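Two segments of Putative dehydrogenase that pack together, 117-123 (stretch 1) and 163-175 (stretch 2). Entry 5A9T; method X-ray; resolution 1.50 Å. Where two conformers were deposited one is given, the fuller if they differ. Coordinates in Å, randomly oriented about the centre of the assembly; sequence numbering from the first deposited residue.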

# COMPACT_ATOMS: atom_id res chain seq x y z
N LEU A 117 -22.16 -11.93 -18.43
CA LEU A 117 -20.84 -11.73 -17.80
C LEU A 117 -20.96 -10.43 -17.00
O LEU A 117 -21.52 -9.43 -17.45
CB LEU A 117 -19.76 -11.75 -18.95
CG LEU A 117 -18.35 -11.78 -18.56
CD1 LEU A 117 -18.03 -13.12 -17.89
CD2 LEU A 117 -17.51 -11.46 -19.78
N ASP A 118 -20.39 -10.43 -15.77
CA ASP A 118 -20.39 -9.24 -14.94
C ASP A 118 -18.93 -8.69 -14.98
O ASP A 118 -17.96 -9.48 -15.01
CB ASP A 118 -20.77 -9.62 -13.50
CG ASP A 118 -21.38 -8.44 -12.78
OD1 ASP A 118 -22.56 -7.95 -13.01
OD2 ASP A 118 -20.60 -7.76 -12.00
N GLY A 119 -18.82 -7.37 -15.02
CA GLY A 119 -17.48 -6.84 -15.03
C GLY A 119 -17.34 -5.62 -14.16
O GLY A 119 -18.29 -4.84 -13.99
N ALA A 120 -16.12 -5.43 -13.70
CA ALA A 120 -15.77 -4.29 -12.87
C ALA A 120 -14.67 -3.49 -13.55
O ALA A 120 -13.58 -4.03 -13.88
CB ALA A 120 -15.31 -4.76 -11.48
N ILE A 121 -14.92 -2.23 -13.80
CA ILE A 121 -13.99 -1.35 -14.49
C ILE A 121 -13.03 -0.73 -13.48
O ILE A 121 -13.47 -0.10 -12.54
CB ILE A 121 -14.77 -0.27 -15.20
CG1 ILE A 121 -15.77 -0.91 -16.19
CG2 ILE A 121 -13.79 0.63 -15.91
CD1 ILE A 121 -16.77 0.09 -16.76
N MET A 122 -11.73 -0.96 -13.67
CA MET A 122 -10.73 -0.59 -12.64
C MET A 122 -10.06 0.70 -12.91
O MET A 122 -9.08 0.96 -12.22
CB MET A 122 -9.77 -1.72 -12.47
CG MET A 122 -10.42 -3.03 -12.08
SD MET A 122 -11.49 -2.99 -10.63
CE MET A 122 -10.31 -2.55 -9.33
N VAL A 123 -10.56 1.51 -13.78
CA VAL A 123 -9.93 2.79 -14.16
C VAL A 123 -11.00 3.79 -14.38
O VAL A 123 -12.20 3.49 -14.54
CB VAL A 123 -9.00 2.66 -15.42
CG1 VAL A 123 -7.91 1.71 -15.11
CG2 VAL A 123 -9.87 2.23 -16.63
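Stretch 2 163-175: EAGLAVLYNTALL

Stretch 2 opens with a type I beta turn from Glu163 to Leu166, closed by Leu166 N donating to Glu163 O at 3.2 Å, and the residues from Leu166 to Leu175 are helical, the helix continuing beyond. Stretch 1 is the end of a strand, residues 117 to 121, followed by a loop at Met122 and Val123. Helix and strand point nearly the same way: their N-to-C directions differ by 17°, and their axes approach to 7.0 Å. Such a short spacing suits small residues at the crossing. The register fits this, with Ala120 CA 5.6 Å from Ala167 CA and Asp118 CA 6.1 Å from Ala164 CA.

Strand alternation sets which residues face the helix. Asp118 and Ala120 point their CA-to-CB bonds toward it, Leu117 and Ile121 away, and Gly119 between them has no side chain. On the helix, Ala167, Asn171 and Leu174 point toward the strand, at the i, i+4, i+7 spacing that keeps one helical face in line.

Two alanines form the tight centre: Ala120 CB lies 4.1 Å from Ala167 CB and 3.7 Å from Ala167 O, and is 3.9 Å from Asn171 CB. Farther along, Met122 starts out sideways, but its m, m, m rotamer brings its end back to the helix, where Met122 CE reaches Leu174 CD1 at 3.9 Å.

At the other end the join is polar but indirect. No hydrogen bond crosses directly; instead water 1 donates to Asp118 OD2 at 2.7 Å and to Ala164 O at 2.7 Å, and accepts from Val168 N at 2.8 Å. The buried carboxylate thus reaches Ala164 O and Val168 N through one water, while Asp118 OD2 also lies 3.6 Å from Val168 CG2.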

# COMPACT_ATOMS: atom_id res chain seq x y z
N GLU A 163 -18.45 -17.56 -10.80
CA GLU A 163 -19.39 -16.98 -9.91
C GLU A 163 -19.64 -15.54 -10.29
O GLU A 163 -18.68 -14.72 -10.35
CB GLU A 163 -18.86 -17.07 -8.46
CG GLU A 163 -19.84 -16.55 -7.38
CD GLU A 163 -19.22 -16.48 -5.97
OE1 GLU A 163 -18.23 -17.20 -5.66
OE2 GLU A 163 -19.70 -15.70 -5.15
N ALA A 164 -20.87 -15.14 -10.49
CA ALA A 164 -21.17 -13.89 -11.07
C ALA A 164 -20.65 -12.66 -10.22
O ALA A 164 -20.23 -11.63 -10.76
CB ALA A 164 -22.66 -13.75 -11.36
N GLY A 165 -20.70 -12.81 -8.90
CA GLY A 165 -20.33 -11.71 -8.01
C GLY A 165 -18.81 -11.55 -7.80
O GLY A 165 -18.47 -10.62 -7.02
N LEU A 166 -17.92 -12.34 -8.33
CA LEU A 166 -16.45 -12.27 -8.04
C LEU A 166 -15.85 -10.93 -8.49
O LEU A 166 -15.05 -10.31 -7.76
CB LEU A 166 -15.61 -13.37 -8.58
CG LEU A 166 -15.84 -14.74 -8.03
CD1 LEU A 166 -15.18 -15.71 -8.96
CD2 LEU A 166 -15.18 -14.86 -6.62
N ALA A 167 -16.26 -10.39 -9.66
CA ALA A 167 -15.67 -9.11 -10.04
C ALA A 167 -16.03 -8.01 -9.17
O ALA A 167 -15.09 -7.22 -8.79
CB ALA A 167 -16.09 -8.79 -11.52
N VAL A 168 -17.27 -7.84 -8.74
CA VAL A 168 -17.69 -6.74 -7.82
C VAL A 168 -16.97 -6.99 -6.50
O VAL A 168 -16.55 -6.03 -5.86
CB VAL A 168 -19.22 -6.63 -7.50
CG1 VAL A 168 -19.51 -5.47 -6.52
CG2 VAL A 168 -20.00 -6.33 -8.75
N LEU A 169 -16.85 -8.24 -6.08
CA LEU A 169 -16.23 -8.50 -4.77
C LEU A 169 -14.73 -8.09 -4.88
O LEU A 169 -14.22 -7.47 -3.91
CB LEU A 169 -16.37 -9.93 -4.40
CG LEU A 169 -15.80 -10.39 -3.07
CD1 LEU A 169 -16.41 -9.61 -1.94
CD2 LEU A 169 -15.99 -11.87 -2.90
N TYR A 170 -14.03 -8.47 -5.95
CA TYR A 170 -12.64 -8.05 -6.09
C TYR A 170 -12.51 -6.59 -6.11
O TYR A 170 -11.59 -5.96 -5.51
CB TYR A 170 -12.03 -8.64 -7.37
CG TYR A 170 -11.18 -9.90 -7.23
CD1 TYR A 170 -11.73 -11.12 -6.99
CD2 TYR A 170 -9.83 -9.76 -7.32
CE1 TYR A 170 -10.80 -12.28 -6.92
CE2 TYR A 170 -8.98 -10.83 -7.22
CZ TYR A 170 -9.50 -12.02 -7.06
OH TYR A 170 -8.39 -13.00 -6.93
N ASN A 171 -13.37 -5.87 -6.86
CA ASN A 171 -13.34 -4.42 -6.92
C ASN A 171 -13.48 -3.83 -5.49
O ASN A 171 -12.70 -2.97 -5.12
CB ASN A 171 -14.43 -3.87 -7.81
CG ASN A 171 -14.25 -2.41 -8.09
OD1 ASN A 171 -13.20 -1.83 -8.12
ND2 ASN A 171 -15.33 -1.78 -8.25
N THR A 172 -14.46 -4.32 -4.76
CA THR A 172 -14.68 -3.89 -3.42
C THR A 172 -13.44 -4.12 -2.57
O THR A 172 -13.03 -3.18 -1.82
CB THR A 172 -15.88 -4.62 -2.81
OG1 THR A 172 -17.04 -4.37 -3.67
CG2 THR A 172 -16.19 -4.07 -1.41
N ALA A 173 -12.87 -5.27 -2.68
CA ALA A 173 -11.68 -5.62 -1.91
C ALA A 173 -10.50 -4.69 -2.26
O ALA A 173 -9.83 -4.11 -1.35
CB ALA A 173 -11.36 -7.03 -2.11
N LEU A 174 -10.25 -4.49 -3.56
CA LEU A 174 -9.12 -3.69 -3.96
C LEU A 174 -9.33 -2.22 -3.53
O LEU A 174 -8.36 -1.55 -3.15
CB LEU A 174 -8.86 -3.85 -5.46
CG LEU A 174 -8.39 -5.25 -5.92
CD1 LEU A 174 -8.52 -5.43 -7.41
CD2 LEU A 174 -6.94 -5.55 -5.41
N LEU A 175 -10.54 -1.71 -3.66
CA LEU A 175 -10.77 -0.34 -3.20
C LEU A 175 -10.54 -0.19 -1.67
O LEU A 175 -9.99 0.79 -1.22
CB LEU A 175 -12.19 0.10 -3.58
CG LEU A 175 -12.40 0.26 -5.08
CD1 LEU A 175 -13.90 0.46 -5.31
CD2 LEU A 175 -11.63 1.44 -5.62
O HOH W 1 -19.29 -9.22 -10.15